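Orotate phosphoribosyltransferase (PDB 2YZK) probably catalyses the magnesium-dependent transfer of a ribosyl phosphate group from 5-phosphoribose 1-diphosphate to orotate, giving orotidine monophosphate in de novo UMP synthesis. Local coordinates at residues S60-V65 / P71-L76; K124-L129 / Y134-A139. All coordinates share one frame; numbering follows the deposited sequence.

Interaction 1 of 2, residues S60-V65 / P71-L76; sequences SAVIGV and PWAAML
The methyl of Ala73 sits directly on the backbone of Gly64, its CB 3.4 Å from Gly64 CA. A CB on Gly64 would point toward the helix and clash with that methyl, so the bare glycine backbone is what allows the helix to come this near. Next to this touch, Val62 CG1 reaches the same alanine, lying 3.9 Å from Ala73 O and 4.1 Å from Ala73 CB. With CG1 anti to the backbone N (chi1 -177°), that branch is the one turned to the helix. One helical turn after Ala73, Leu76 closes the apolar patch, with its CB 4.4 Å from Val62 CG1. The contact is purely van der Waals, and all the residues that touch are buried.

Farther out, Leu76 leans on Leu49 of helix 38-58, while Ile63 turns from helix 71-76 to Val109 and Leu129. Ala74 and Met75, a selenomethionine, pack on the second subunit. The axes of strand 61-65 and helix 71-76 run nearly antiparallel, at 166°, and approach to 7.1 Å. This is the first half of a beta-alpha-beta crossover, strand 61-65, helix 70-80, strand 84-87, in the parallel sheet of the type I phosphoribosyltransferase fold.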
loop_
_atom_site.group_PDB
_atom_site.type_symbol
_atom_site.label_atom_id
_atom_site.label_comp_id
_atom_site.label_asym_id
_atom_site.label_seq_id
_atom_site.Cartn_x
_atom_site.Cartn_y
_atom_site.Cartn_z
ATOM N N SER A 60 -16.099 5.502 8.209
ATOM C CA SER A 60 -16.659 4.288 7.622
ATOM C C SER A 60 -15.559 3.554 6.858
ATOM O O SER A 60 -15.674 2.359 6.582
ATOM C CB SER A 60 -17.822 4.619 6.682
ATOM O OG SER A 60 -17.362 5.152 5.460
ATOM N N ALA A 61 -14.490 4.271 6.526
ATOM C CA ALA A 61 -13.367 3.681 5.806
ATOM C C ALA A 61 -12.127 4.562 5.884
ATOM O O ALA A 61 -12.225 5.765 6.102
ATOM C CB ALA A 61 -13.741 3.454 4.349
ATOM N N VAL A 62 -10.961 3.945 5.724
ATOM C CA VAL A 62 -9.704 4.678 5.725
ATOM C C VAL A 62 -9.276 4.694 4.259
ATOM O O VAL A 62 -9.268 3.653 3.608
ATOM C CB VAL A 62 -8.616 3.958 6.544
ATOM C CG1 VAL A 62 -7.359 4.811 6.575
ATOM C CG2 VAL A 62 -9.105 3.689 7.963
ATOM N N ILE A 63 -8.940 5.868 3.737
ATOM C CA ILE A 63 -8.528 5.980 2.340
ATOM C C ILE A 63 -7.072 6.415 2.242
ATOM O O ILE A 63 -6.676 7.428 2.826
ATOM C CB ILE A 63 -9.381 7.015 1.577
ATOM C CG1 ILE A 63 -10.868 6.674 1.714
ATOM C CG2 ILE A 63 -8.971 7.042 0.103
ATOM C CD1 ILE A 63 -11.343 5.300 1.166
ATOM N N GLY A 64 -6.278 5.656 1.495
ATOM C CA GLY A 64 -4.880 6.018 1.342
ATOM C C GLY A 64 -4.605 6.752 0.042
ATOM O O GLY A 64 -5.276 6.514 -0.957
ATOM N N VAL A 65 -3.646 7.673 0.062
ATOM C CA VAL A 65 -3.253 8.397 -1.146
ATOM C C VAL A 65 -2.135 7.517 -1.716
ATOM O O VAL A 65 -1.032 7.463 -1.169
ATOM C CB VAL A 65 -2.709 9.811 -0.826
ATOM C CG1 VAL A 65 -2.293 10.513 -2.114
ATOM C CG2 VAL A 65 -3.773 10.622 -0.103
ATOM N N PRO A 71 0.588 1.989 2.409
ATOM C CA PRO A 71 0.876 1.020 3.475
ATOM C C PRO A 71 0.305 1.485 4.808
ATOM O O PRO A 71 -0.229 0.688 5.586
ATOM C CB PRO A 71 2.398 0.972 3.497
ATOM C CG PRO A 71 2.763 1.277 2.069
ATOM C CD PRO A 71 1.828 2.410 1.738
ATOM N N TRP A 72 0.420 2.785 5.067
ATOM C CA TRP A 72 -0.085 3.356 6.305
ATOM C C TRP A 72 -1.596 3.211 6.420
ATOM O O TRP A 72 -2.106 2.821 7.470
ATOM C CB TRP A 72 0.311 4.828 6.401
ATOM C CG TRP A 72 1.786 5.006 6.373
ATOM C CD1 TRP A 72 2.531 5.487 5.339
ATOM C CD2 TRP A 72 2.713 4.635 7.400
ATOM N NE1 TRP A 72 3.869 5.437 5.653
ATOM C CE2 TRP A 72 4.009 4.915 6.912
ATOM C CE3 TRP A 72 2.575 4.089 8.684
ATOM C CZ2 TRP A 72 5.165 4.669 7.662
ATOM C CZ3 TRP A 72 3.730 3.841 9.435
ATOM C CH2 TRP A 72 5.007 4.133 8.915
ATOM N N ALA A 73 -2.306 3.515 5.337
ATOM C CA ALA A 73 -3.759 3.407 5.326
ATOM C C ALA A 73 -4.181 1.957 5.527
ATOM O O ALA A 73 -5.107 1.669 6.287
ATOM C CB ALA A 73 -4.318 3.931 4.007
ATOM N N ALA A 74 -3.498 1.043 4.844
ATOM C CA ALA A 74 -3.824 -0.377 4.958
ATOM C C ALA A 74 -3.611 -0.883 6.382
ATOM O O ALA A 74 -4.432 -1.628 6.907
ATOM C CB ALA A 74 -2.981 -1.196 3.975
HETATM N N MSE A 75 -2.506 -0.478 7.002
HETATM C CA MSE A 75 -2.214 -0.908 8.361
HETATM C C MSE A 75 -3.208 -0.320 9.359
HETATM O O MSE A 75 -3.599 -0.993 10.303
HETATM C CB MSE A 75 -0.771 -0.546 8.726
HETATM C CG MSE A 75 0.244 -1.255 7.833
HETATM SE SE MSE A 75 1.952 -0.725 8.085
HETATM C CE MSE A 75 2.274 -1.585 9.625
ATOM N N LEU A 76 -3.611 0.930 9.146
ATOM C CA LEU A 76 -4.593 1.570 10.020
ATOM C C LEU A 76 -5.953 0.893 9.879
ATOM O O LEU A 76 -6.658 0.677 10.867
ATOM C CB LEU A 76 -4.737 3.055 9.682
ATOM C CG LEU A 76 -3.568 3.957 10.073
ATOM C CD1 LEU A 76 -3.774 5.345 9.468
ATOM C CD2 LEU A 76 -3.460 4.033 11.600
#

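Interaction 2 of 2, residues K124-L129 / Y134-A139; sequences KSIEVL and YTVGTA
Ile126 CD1 presses on Val136 CG2 at 3.5 Å, closer than carbons usually pack, the two side chains meeting at an angle. Such apolar contacts make most of the interface between helix 124-129 and segment 134-139. Ile126 CD1 and Ile126 CG2 both reach Val136 CG1, at 3.7 Å each. Val136 holds CG1 between its backbone N and carbonyl carbon (chi1 49°), which brings both methyls within reach of Ile126. Leu129 lays CD2 against the Tyr134 ring, 3.8 Å from Tyr134 CD2, and its CD1 extends more loosely to Val136 CG1. Val111 of the neighbouring strand 108-113 packs on both Ile126 and Leu129.

Helix 120-131 leads through a short turn into strand 135-141, the second half of a beta-alpha-beta crossover from strand 108-113, as in the Rossmann-like core of phosphoribosyltransferases.

The polar part is one backbone hydrogen bond, from Tyr134 N to Leu129 O at 3.0 Å. It ties the last turn of the helix to the residue leading into the strand. Leu129 O also lies in the plane of the Tyr134 ring, at its edge, 3.4 Å from Tyr134 CD2. Replacing Tyr134 by an alanine would probably take the ring away from Leu129 CD2 and leave Pro104 O without its hydroxyl partner. In the protein as it stands, the ring's far end is held by a hydrogen bond from Tyr134 OH to Pro104 O.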
loop_
_atom_site.group_PDB
_atom_site.type_symbol
_atom_site.label_atom_id
_atom_site.label_comp_id
_atom_site.label_asym_id
_atom_site.label_seq_id
_atom_site.Cartn_x
_atom_site.Cartn_y
_atom_site.Cartn_z
ATOM N N LYS A 124 -6.467 16.202 -4.761
ATOM C CA LYS A 124 -6.940 15.391 -5.881
ATOM C C LYS A 124 -7.702 14.166 -5.377
ATOM O O LYS A 124 -8.743 13.803 -5.929
ATOM C CB LYS A 124 -5.762 14.948 -6.762
ATOM C CG LYS A 124 -5.124 16.080 -7.558
ATOM C CD LYS A 124 -4.075 15.565 -8.543
ATOM C CE LYS A 124 -3.615 16.668 -9.487
ATOM N NZ LYS A 124 -2.771 16.160 -10.617
ATOM N N SER A 125 -7.196 13.536 -4.323
ATOM C CA SER A 125 -7.859 12.359 -3.771
ATOM C C SER A 125 -9.218 12.747 -3.200
ATOM O O SER A 125 -10.190 11.992 -3.319
ATOM C CB SER A 125 -6.991 11.724 -2.680
ATOM O OG SER A 125 -5.738 11.335 -3.213
ATOM N N ILE A 126 -9.284 13.924 -2.580
ATOM C CA ILE A 126 -10.531 14.411 -2.003
ATOM C C ILE A 126 -11.570 14.625 -3.102
ATOM O O ILE A 126 -12.742 14.281 -2.938
ATOM C CB ILE A 126 -10.328 15.750 -1.262
ATOM C CG1 ILE A 126 -9.307 15.580 -0.134
ATOM C CG2 ILE A 126 -11.659 16.239 -0.705
ATOM C CD1 ILE A 126 -9.812 14.799 1.078
ATOM N N GLU A 127 -11.145 15.195 -4.225
ATOM C CA GLU A 127 -12.076 15.431 -5.323
ATOM C C GLU A 127 -12.645 14.120 -5.866
ATOM O O GLU A 127 -13.839 14.027 -6.154
ATOM C CB GLU A 127 -11.398 16.238 -6.435
ATOM C CG GLU A 127 -11.032 17.654 -5.998
ATOM C CD GLU A 127 -10.467 18.504 -7.122
ATOM O OE1 GLU A 127 -9.488 18.067 -7.767
ATOM O OE2 GLU A 127 -10.997 19.614 -7.357
ATOM N N VAL A 128 -11.797 13.103 -5.993
ATOM C CA VAL A 128 -12.246 11.803 -6.480
ATOM C C VAL A 128 -13.246 11.197 -5.494
ATOM O O VAL A 128 -14.289 10.680 -5.887
ATOM C CB VAL A 128 -11.049 10.842 -6.663
ATOM C CG1 VAL A 128 -11.537 9.451 -7.034
ATOM C CG2 VAL A 128 -10.133 11.376 -7.749
ATOM N N LEU A 129 -12.933 11.270 -4.206
ATOM C CA LEU A 129 -13.833 10.734 -3.194
ATOM C C LEU A 129 -15.197 11.427 -3.199
ATOM O O LEU A 129 -16.234 10.761 -3.199
ATOM C CB LEU A 129 -13.196 10.874 -1.812
ATOM C CG LEU A 129 -12.036 9.922 -1.543
ATOM C CD1 LEU A 129 -11.249 10.400 -0.336
ATOM C CD2 LEU A 129 -12.583 8.523 -1.315
ATOM N N TYR A 134 -18.577 9.814 -1.504
ATOM C CA TYR A 134 -18.009 9.757 -0.159
ATOM C C TYR A 134 -17.950 11.160 0.411
ATOM O O TYR A 134 -18.020 12.142 -0.330
ATOM C CB TYR A 134 -16.581 9.209 -0.183
ATOM C CG TYR A 134 -16.453 7.799 -0.689
ATOM C CD1 TYR A 134 -16.621 6.709 0.167
ATOM C CD2 TYR A 134 -16.166 7.549 -2.032
ATOM C CE1 TYR A 134 -16.501 5.396 -0.306
ATOM C CE2 TYR A 134 -16.050 6.251 -2.510
ATOM C CZ TYR A 134 -16.217 5.182 -1.647
ATOM O OH TYR A 134 -16.108 3.901 -2.140
ATOM N N THR A 135 -17.845 11.254 1.729
ATOM C CA THR A 135 -17.701 12.552 2.362
ATOM C C THR A 135 -16.375 12.484 3.103
ATOM O O THR A 135 -15.995 11.425 3.625
ATOM C CB THR A 135 -18.856 12.877 3.346
ATOM O OG1 THR A 135 -18.871 11.931 4.416
ATOM C CG2 THR A 135 -20.187 12.853 2.620
ATOM N N VAL A 136 -15.657 13.600 3.127
ATOM C CA VAL A 136 -14.364 13.648 3.791
ATOM C C VAL A 136 -14.024 15.062 4.242
ATOM O O VAL A 136 -14.103 16.012 3.459
ATOM C CB VAL A 136 -13.252 13.107 2.853
ATOM C CG1 VAL A 136 -13.342 13.766 1.488
ATOM C CG2 VAL A 136 -11.889 13.343 3.468
ATOM N N GLY A 137 -13.657 15.198 5.512
ATOM C CA GLY A 137 -13.314 16.508 6.039
ATOM C C GLY A 137 -11.995 16.515 6.781
ATOM O O GLY A 137 -11.573 17.551 7.292
ATOM N N THR A 138 -11.343 15.359 6.838
ATOM C CA THR A 138 -10.073 15.232 7.539
ATOM C C THR A 138 -9.027 14.485 6.716
ATOM O O THR A 138 -9.326 13.464 6.092
ATOM C CB THR A 138 -10.262 14.468 8.870
ATOM O OG1 THR A 138 -11.190 15.177 9.700
ATOM C CG2 THR A 138 -8.931 14.315 9.600
ATOM N N ALA A 139 -7.807 15.016 6.717
ATOM C CA ALA A 139 -6.672 14.408 6.030
ATOM C C ALA A 139 -5.635 14.219 7.132
ATOM O O ALA A 139 -5.350 15.144 7.897
ATOM C CB ALA A 139 -6.135 15.328 4.937
#

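Both interactions are buried and join a helix to a strand of the same five-stranded parallel sheet, but on opposite faces. Interaction 1 sets helix 70-80 against the strand before it; interaction 2 sets helix 120-131 against the strand after it. The two meet through strand 61-65, whose Ile63 CG1 lies 3.9 Å from Leu129 CD2 and whose Val65 CG1 packs on Ser125 OG. Their chemistry differs: 60-65/71-76 is a small, close apolar fit of an alanine on a glycine, beside the dimer interface, whereas 124-129/134-139 buries more surface with larger side chains, adds a backbone hydrogen bond, and is untouched by the second subunit.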